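Local coordinates for alpha-catenin-like protein hmp-1 (Caenorhabditis elegans, PDB 5XA5) that belongs to the vinculin/alpha-catenin family, binds cadherin, beta-catenin and actin filaments at cell junctions, and is required for cell migration and shape change in the embryo, at residues Val111-Ser114 / Asn118-Ala121; Glu155-Ala160 / Ser249-Leu254; Glu185-Val190 / Ala208-Leu213. All coordinates share one frame; numbering follows the deposited sequence.

Contact 1 (Val111-Ser114 / Asn118-Ala121); sequences VRDS and NKRA
K119 and D113 join the two segments through a salt bridge, K119 NZ donating to D113 OD2 at 2.9 Å. The amine comes to the anti side of that oxygen and stands 25° out of the carboxylate plane. The lysine chain is extended beyond CG, chi1 of the aspartate (-172°) swings its carboxylate toward helix 117-165, and the two side chains meet at about a right angle. Both are only partly exposed. R112, just before D113, makes a separate salt bridge with E52.

Apolar contact is slight and belongs to the same pair, where the CD methylene of K119 lies 3.8 Å from D113 CB.

A looser polar approach joins the next residues. R120 bends at chi3 (-66°), which turns its guanidinium toward the loop, where NH2 lies 3.8 Å from S114 O at an oblique angle. The stronger partner of this NH2 is a backbone group on the chain of another protein, and S114 OG makes a weak hydrogen bond to the backbone of that same chain; the turn therefore lines a surface used by a bound partner.

At the start of helix 117-165, S116 OG accepts from K119 N. A short loop joins helix 83-112 to helix 117-165, and the salt bridge spans it, closing an alpha-alpha hairpin in this N-terminal part of hmp-1, which has the helical vinculin/alpha-catenin fold.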
loop_
_atom_site.group_PDB
_atom_site.type_symbol
_atom_site.label_atom_id
_atom_site.label_comp_id
_atom_site.label_asym_id
_atom_site.label_seq_id
_atom_site.Cartn_x
_atom_site.Cartn_y
_atom_site.Cartn_z
ATOM N N VAL A 111 6.522 30.482 16.300
ATOM C CA VAL A 111 5.597 31.527 15.867
ATOM C C VAL A 111 5.446 32.606 16.932
ATOM O O VAL A 111 5.042 33.730 16.640
ATOM C CB VAL A 111 4.202 30.961 15.529
ATOM C CG1 VAL A 111 4.289 29.997 14.346
ATOM C CG2 VAL A 111 3.592 30.278 16.740
ATOM N N ARG A 112 5.780 32.259 18.168
ATOM C CA ARG A 112 5.671 33.207 19.272
ATOM C C ARG A 112 6.928 34.059 19.412
ATOM O O ARG A 112 6.927 35.071 20.112
ATOM C CB ARG A 112 5.382 32.467 20.576
ATOM C CG ARG A 112 3.919 32.069 20.737
ATOM C CD ARG A 112 3.689 31.283 22.014
ATOM N NE ARG A 112 2.270 31.021 22.240
ATOM C CZ ARG A 112 1.787 30.388 23.304
ATOM N NH1 ARG A 112 2.608 29.955 24.252
ATOM N NH2 ARG A 112 0.479 30.200 23.429
ATOM N N ASP A 113 7.998 33.639 18.747
ATOM C CA ASP A 113 9.249 34.394 18.719
ATOM C C ASP A 113 9.786 34.313 17.297
ATOM O O ASP A 113 10.875 33.794 17.053
ATOM C CB ASP A 113 10.247 33.829 19.735
ATOM C CG ASP A 113 11.495 34.688 19.884
ATOM O OD1 ASP A 113 11.434 35.897 19.579
ATOM O OD2 ASP A 113 12.536 34.145 20.317
ATOM N N SER A 114 9.006 34.832 16.355
ATOM C CA SER A 114 9.190 34.478 14.949
ATOM C C SER A 114 10.419 35.106 14.292
ATOM O O SER A 114 10.722 34.802 13.139
ATOM C CB SER A 114 7.934 34.840 14.148
ATOM O OG SER A 114 7.561 36.191 14.338
ATOM N N ASN A 118 17.151 30.791 15.284
ATOM C CA ASN A 118 17.413 29.503 15.904
ATOM C C ASN A 118 16.137 28.712 16.210
ATOM O O ASN A 118 16.121 27.481 16.100
ATOM C CB ASN A 118 18.222 29.695 17.180
ATOM C CG ASN A 118 18.705 28.386 17.753
ATOM O OD1 ASN A 118 19.457 27.653 17.112
ATOM N ND2 ASN A 118 18.260 28.073 18.962
ATOM N N LYS A 119 15.070 29.403 16.603
ATOM C CA LYS A 119 13.801 28.721 16.852
ATOM C C LYS A 119 13.152 28.306 15.537
ATOM O O LYS A 119 12.421 27.317 15.488
ATOM C CB LYS A 119 12.843 29.597 17.663
ATOM C CG LYS A 119 13.133 29.612 19.162
ATOM C CD LYS A 119 12.258 30.622 19.893
ATOM C CE LYS A 119 12.616 30.705 21.376
ATOM N NZ LYS A 119 11.953 31.880 22.001
ATOM N N ARG A 120 13.409 29.071 14.479
ATOM C CA ARG A 120 12.911 28.697 13.151
ATOM C C ARG A 120 13.573 27.401 12.708
ATOM O O ARG A 120 12.915 26.483 12.207
ATOM C CB ARG A 120 13.168 29.808 12.125
ATOM C CG ARG A 120 12.682 29.440 10.726
ATOM C CD ARG A 120 12.987 30.521 9.699
ATOM N NE ARG A 120 12.249 31.755 9.949
ATOM C CZ ARG A 120 11.027 31.981 9.485
ATOM N NH1 ARG A 120 10.407 31.038 8.788
ATOM N NH2 ARG A 120 10.411 33.129 9.739
ATOM N N ALA A 121 14.884 27.326 12.911
ATOM C CA ALA A 121 15.657 26.143 12.552
ATOM C C ALA A 121 15.180 24.904 13.305
ATOM O O ALA A 121 15.051 23.826 12.719
ATOM C CB ALA A 121 17.141 26.390 12.814
#

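Contact 2 (Glu155-Ala160 / Ser249-Leu254); sequences EVRETA and SALNAL
R157 reaches over L251 to N252, and the contact is built from the way these three side chains lie. The arginine leaves its helix pointing at helix 234-258 and bends at chi3 (-76°), bringing NH2 3.1 Å from N252 OD1 in a hydrogen bond with an N-H...O angle of 141°. The donor lies in the carbonyl plane of the amide, but the oxygen is tilted from the plane of the guanidinium. The two side chains cross at about a right angle, although their flat groups are turned only 32° apart. One water braces the pair: it accepts from R157 NE at 2.9 Å, in the guanidinium plane, and donates to N252 OD1 at 3.0 Å. N252 OD1 is thus held from two directions, by NH2 directly and by NE through the water.

Two acidic residues fix the guanidinium further: NH1 pairs with D154 on its own helix and NH2 with E255 on helix 234-258.

L251 lies against the root of the arginine, with CD1 3.8 Å from R157 CA and 3.9 Å from R157 CB. Its other methyl, CD2, turns to the neighbouring valine and stands 3.8 Å from V156 CG1. V156 also packs on L179 of helix 169-196, and L251 on L213 of helix 200-229.

Segments 155-160 and 249-254 run nearly antiparallel, their axes 10.6 Å apart at closest approach. Their apolar inner side, continued by helices 169-196 and 200-229, belongs to an antiparallel helical bundle, as in the vinculin/alpha-catenin family.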
loop_
_atom_site.group_PDB
_atom_site.type_symbol
_atom_site.label_atom_id
_atom_site.label_comp_id
_atom_site.label_asym_id
_atom_site.label_seq_id
_atom_site.Cartn_x
_atom_site.Cartn_y
_atom_site.Cartn_z
ATOM N N GLU A 155 -5.512 -17.333 -1.737
ATOM C CA GLU A 155 -6.882 -17.828 -1.780
ATOM C C GLU A 155 -7.123 -18.543 -3.110
ATOM O O GLU A 155 -7.702 -19.626 -3.135
ATOM C CB GLU A 155 -7.873 -16.663 -1.604
ATOM C CG GLU A 155 -9.332 -17.084 -1.554
ATOM C CD GLU A 155 -10.266 -15.885 -1.517
ATOM O OE1 GLU A 155 -10.111 -14.989 -2.371
ATOM O OE2 GLU A 155 -11.144 -15.833 -0.631
ATOM N N VAL A 156 -6.676 -17.929 -4.205
ATOM C CA VAL A 156 -6.774 -18.556 -5.533
ATOM C C VAL A 156 -5.992 -19.868 -5.532
ATOM O O VAL A 156 -6.454 -20.898 -6.027
ATOM C CB VAL A 156 -6.254 -17.630 -6.632
ATOM C CG1 VAL A 156 -6.106 -18.360 -7.959
ATOM C CG2 VAL A 156 -7.205 -16.457 -6.781
ATOM N N ARG A 157 -4.803 -19.849 -4.943
ATOM C CA ARG A 157 -3.978 -21.056 -4.900
ATOM C C ARG A 157 -4.688 -22.207 -4.186
ATOM O O ARG A 157 -4.640 -23.348 -4.639
ATOM C CB ARG A 157 -2.643 -20.742 -4.214
ATOM C CG ARG A 157 -1.675 -21.898 -4.101
ATOM C CD ARG A 157 -0.464 -21.472 -3.271
ATOM N NE ARG A 157 0.445 -20.618 -4.048
ATOM C CZ ARG A 157 0.739 -19.352 -3.780
ATOM N NH1 ARG A 157 0.210 -18.724 -2.732
ATOM N NH2 ARG A 157 1.582 -18.712 -4.574
ATOM N N GLU A 158 -5.359 -21.908 -3.074
ATOM C CA GLU A 158 -6.038 -22.955 -2.311
ATOM C C GLU A 158 -7.275 -23.484 -3.027
ATOM O O GLU A 158 -7.554 -24.691 -3.016
ATOM C CB GLU A 158 -6.401 -22.431 -0.914
ATOM C CG GLU A 158 -7.267 -23.375 -0.097
ATOM C CD GLU A 158 -6.623 -24.765 0.137
ATOM O OE1 GLU A 158 -5.375 -24.853 0.082
ATOM O OE2 GLU A 158 -7.348 -25.748 0.423
ATOM N N THR A 159 -8.035 -22.589 -3.637
ATOM C CA THR A 159 -9.176 -23.043 -4.411
ATOM C C THR A 159 -8.733 -23.941 -5.562
ATOM O O THR A 159 -9.339 -24.993 -5.791
ATOM C CB THR A 159 -9.993 -21.843 -4.926
ATOM O OG1 THR A 159 -10.411 -21.056 -3.804
ATOM C CG2 THR A 159 -11.228 -22.331 -5.683
ATOM N N ALA A 160 -7.660 -23.557 -6.255
ATOM C CA ALA A 160 -7.110 -24.401 -7.322
ATOM C C ALA A 160 -6.629 -25.731 -6.777
ATOM O O ALA A 160 -6.783 -26.773 -7.427
ATOM C CB ALA A 160 -5.981 -23.700 -8.035
ATOM N N SER A 249 3.214 -22.148 -11.107
ATOM C CA SER A 249 4.249 -21.208 -11.517
ATOM C C SER A 249 3.727 -19.785 -11.673
ATOM O O SER A 249 4.384 -18.839 -11.265
ATOM C CB SER A 249 4.889 -21.672 -12.822
ATOM O OG SER A 249 5.605 -22.869 -12.603
ATOM N N ALA A 250 2.544 -19.629 -12.260
ATOM C CA ALA A 250 1.977 -18.292 -12.429
ATOM C C ALA A 250 1.682 -17.634 -11.084
ATOM O O ALA A 250 1.933 -16.441 -10.891
ATOM C CB ALA A 250 0.708 -18.343 -13.265
ATOM N N LEU A 251 1.112 -18.408 -10.166
ATOM C CA LEU A 251 0.757 -17.861 -8.853
ATOM C C LEU A 251 2.024 -17.495 -8.094
ATOM O O LEU A 251 2.093 -16.419 -7.499
ATOM C CB LEU A 251 -0.075 -18.858 -8.054
ATOM C CG LEU A 251 -1.453 -19.125 -8.667
ATOM C CD1 LEU A 251 -2.049 -20.387 -8.072
ATOM C CD2 LEU A 251 -2.385 -17.946 -8.470
ATOM N N ASN A 252 3.023 -18.378 -8.126
ATOM C CA ASN A 252 4.309 -18.063 -7.507
ATOM C C ASN A 252 4.950 -16.833 -8.133
ATOM O O ASN A 252 5.590 -16.039 -7.444
ATOM C CB ASN A 252 5.269 -19.249 -7.605
ATOM C CG ASN A 252 4.799 -20.424 -6.798
ATOM O OD1 ASN A 252 3.890 -20.300 -5.981
ATOM N ND2 ASN A 252 5.414 -21.578 -7.017
ATOM N N ALA A 253 4.793 -16.689 -9.445
ATOM C CA ALA A 253 5.336 -15.519 -10.137
ATOM C C ALA A 253 4.670 -14.218 -9.676
ATOM O O ALA A 253 5.359 -13.213 -9.442
ATOM C CB ALA A 253 5.200 -15.697 -11.645
ATOM N N LEU A 254 3.344 -14.227 -9.536
ATOM C CA LEU A 254 2.639 -13.058 -9.019
ATOM C C LEU A 254 3.160 -12.688 -7.643
ATOM O O LEU A 254 3.460 -11.528 -7.371
ATOM C CB LEU A 254 1.127 -13.301 -8.940
ATOM C CG LEU A 254 0.332 -13.346 -10.248
ATOM C CD1 LEU A 254 -1.087 -13.863 -10.013
ATOM C CD2 LEU A 254 0.263 -11.996 -10.905
HETATM O O HOH W 1 1.457 -21.906 -6.500
#

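Contact 3 (Glu185-Val190 / Ala208-Leu213); sequences ELDITV and AARSAL
D187 and R210 form a short salt bridge, with R210 NH1 donating to D187 OD1 at 2.7 Å and an N-H...O angle of 159°. The oxygen uses its syn lone pair and sits at the edge of the guanidinium, almost exactly in its plane, yet the carboxylate is nearly perpendicular to it. The bend of the arginine at chi3 (66°) folds its chain round the acceptor, so that R210 CD also lies only 3.2 Å from D187 OD1. The other oxygen, OD2, is bridged by R191 NE of the same helix as D187, and R214 adds a long, weak ion pair to OD1.

Beneath the polar pair, R210 CB rests 4.0 Å from V190 CG1. One turn away L186 CD2 meets L213 CD2 at 3.8 Å, the two leucines crossing at about a right angle. Their packing continues to I149 and V153 beside L186 and to M247 beside L213.

Segments 185-190 and 208-213 are nearly antiparallel, their axes 10.8 Å apart at closest approach. Next to the apolar interior, the arginines round this buried carboxylate would be expected to favour its ionised form, which probably eases the closeness of R210 and R191.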
loop_
_atom_site.group_PDB
_atom_site.type_symbol
_atom_site.label_atom_id
_atom_site.label_comp_id
_atom_site.label_asym_id
_atom_site.label_seq_id
_atom_site.Cartn_x
_atom_site.Cartn_y
_atom_site.Cartn_z
ATOM N N GLU A 185 -11.497 -11.025 -9.395
ATOM C CA GLU A 185 -11.175 -10.073 -8.328
ATOM C C GLU A 185 -9.676 -9.783 -8.290
ATOM O O GLU A 185 -9.244 -8.630 -8.217
ATOM C CB GLU A 185 -11.629 -10.620 -6.970
ATOM C CG GLU A 185 -12.942 -10.094 -6.434
ATOM C CD GLU A 185 -13.654 -11.097 -5.532
ATOM O OE1 GLU A 185 -13.087 -12.183 -5.268
ATOM O OE2 GLU A 185 -14.783 -10.801 -5.081
ATOM N N LEU A 186 -8.878 -10.843 -8.333
ATOM C CA LEU A 186 -7.427 -10.702 -8.286
ATOM C C LEU A 186 -6.934 -9.952 -9.505
ATOM O O LEU A 186 -6.045 -9.115 -9.407
ATOM C CB LEU A 186 -6.758 -12.074 -8.206
ATOM C CG LEU A 186 -5.233 -12.139 -8.137
ATOM C CD1 LEU A 186 -4.683 -11.466 -6.871
ATOM C CD2 LEU A 186 -4.733 -13.581 -8.234
ATOM N N ASP A 187 -7.517 -10.260 -10.658
ATOM C CA ASP A 187 -7.098 -9.643 -11.914
ATOM C C ASP A 187 -7.233 -8.125 -11.853
ATOM O O ASP A 187 -6.335 -7.404 -12.287
ATOM C CB ASP A 187 -7.924 -10.206 -13.074
ATOM C CG ASP A 187 -7.407 -9.774 -14.422
ATOM O OD1 ASP A 187 -6.581 -10.511 -15.001
ATOM O OD2 ASP A 187 -7.821 -8.698 -14.903
ATOM N N ILE A 188 -8.340 -7.643 -11.296
ATOM C CA ILE A 188 -8.555 -6.202 -11.163
ATOM C C ILE A 188 -7.478 -5.552 -10.304
ATOM O O ILE A 188 -6.892 -4.543 -10.697
ATOM C CB ILE A 188 -9.930 -5.883 -10.544
ATOM C CG1 ILE A 188 -11.050 -6.368 -11.461
ATOM C CG2 ILE A 188 -10.070 -4.386 -10.276
ATOM C CD1 ILE A 188 -12.399 -6.461 -10.786
ATOM N N THR A 189 -7.188 -6.135 -9.142
ATOM C CA THR A 189 -6.241 -5.533 -8.212
ATOM C C THR A 189 -4.820 -5.609 -8.761
ATOM O O THR A 189 -4.013 -4.691 -8.578
ATOM C CB THR A 189 -6.300 -6.204 -6.829
ATOM O OG1 THR A 189 -5.685 -7.489 -6.895
ATOM C CG2 THR A 189 -7.741 -6.360 -6.381
ATOM N N VAL A 190 -4.505 -6.698 -9.458
ATOM C CA VAL A 190 -3.169 -6.827 -10.032
ATOM C C VAL A 190 -2.928 -5.845 -11.183
ATOM O O VAL A 190 -1.837 -5.283 -11.309
ATOM C CB VAL A 190 -2.927 -8.274 -10.503
ATOM C CG1 VAL A 190 -1.730 -8.355 -11.425
ATOM C CG2 VAL A 190 -2.741 -9.139 -9.293
ATOM N N ALA A 208 2.850 -10.171 -17.017
ATOM C CA ALA A 208 3.093 -11.457 -17.657
ATOM C C ALA A 208 2.522 -12.575 -16.810
ATOM O O ALA A 208 1.900 -13.504 -17.335
ATOM C CB ALA A 208 4.567 -11.676 -17.899
ATOM N N ALA A 209 2.748 -12.493 -15.502
ATOM C CA ALA A 209 2.216 -13.503 -14.587
ATOM C C ALA A 209 0.687 -13.468 -14.570
ATOM O O ALA A 209 0.044 -14.527 -14.544
ATOM C CB ALA A 209 2.794 -13.304 -13.171
ATOM N N ARG A 210 0.100 -12.263 -14.579
ATOM C CA ARG A 210 -1.352 -12.123 -14.701
ATOM C C ARG A 210 -1.886 -12.849 -15.940
ATOM O O ARG A 210 -2.840 -13.629 -15.866
ATOM C CB ARG A 210 -1.757 -10.634 -14.743
ATOM C CG ARG A 210 -3.263 -10.420 -14.712
ATOM C CD ARG A 210 -3.687 -9.148 -15.451
ATOM N NE ARG A 210 -3.413 -9.260 -16.883
ATOM C CZ ARG A 210 -4.244 -9.805 -17.767
ATOM N NH1 ARG A 210 -5.415 -10.290 -17.375
ATOM N NH2 ARG A 210 -3.906 -9.870 -19.046
ATOM N N SER A 211 -1.254 -12.601 -17.077
ATOM C CA SER A 211 -1.674 -13.228 -18.319
ATOM C C SER A 211 -1.584 -14.750 -18.236
ATOM O O SER A 211 -2.488 -15.457 -18.703
ATOM C CB SER A 211 -0.828 -12.707 -19.474
ATOM O OG SER A 211 -0.993 -11.309 -19.600
ATOM N N ALA A 212 -0.499 -15.240 -17.643
ATOM C CA ALA A 212 -0.295 -16.687 -17.515
ATOM C C ALA A 212 -1.380 -17.297 -16.634
ATOM O O ALA A 212 -1.908 -18.365 -16.946
ATOM C CB ALA A 212 1.083 -16.982 -16.951
ATOM N N LEU A 213 -1.706 -16.637 -15.523
ATOM C CA LEU A 213 -2.798 -17.122 -14.692
ATOM C C LEU A 213 -4.109 -17.180 -15.476
ATOM O O LEU A 213 -4.830 -18.178 -15.394
ATOM C CB LEU A 213 -2.973 -16.242 -13.442
ATOM C CG LEU A 213 -4.179 -16.566 -12.552
ATOM C CD1 LEU A 213 -4.101 -17.994 -12.017
ATOM C CD2 LEU A 213 -4.347 -15.558 -11.406
#

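From the N terminus, contact 1 closes first: it spans the tight turn between helix 83-112 and helix 117-165 and is complete before either of the others opens. Helix 117-165 then runs to the opposite side of the chain's centre, where segment 155-160 opens contact 2, its centre about 57 Å from that of contact 1. Helices 169-196 and 200-229 follow, and contact 3 pairs them within the loop that contact 2 closes when helix 234-258 returns to helix 117-165. Contacts 2 and 3, with centres about 10 Å apart, touch through A253 and L254 on A209, and A250 on L213, tying four successive helices together.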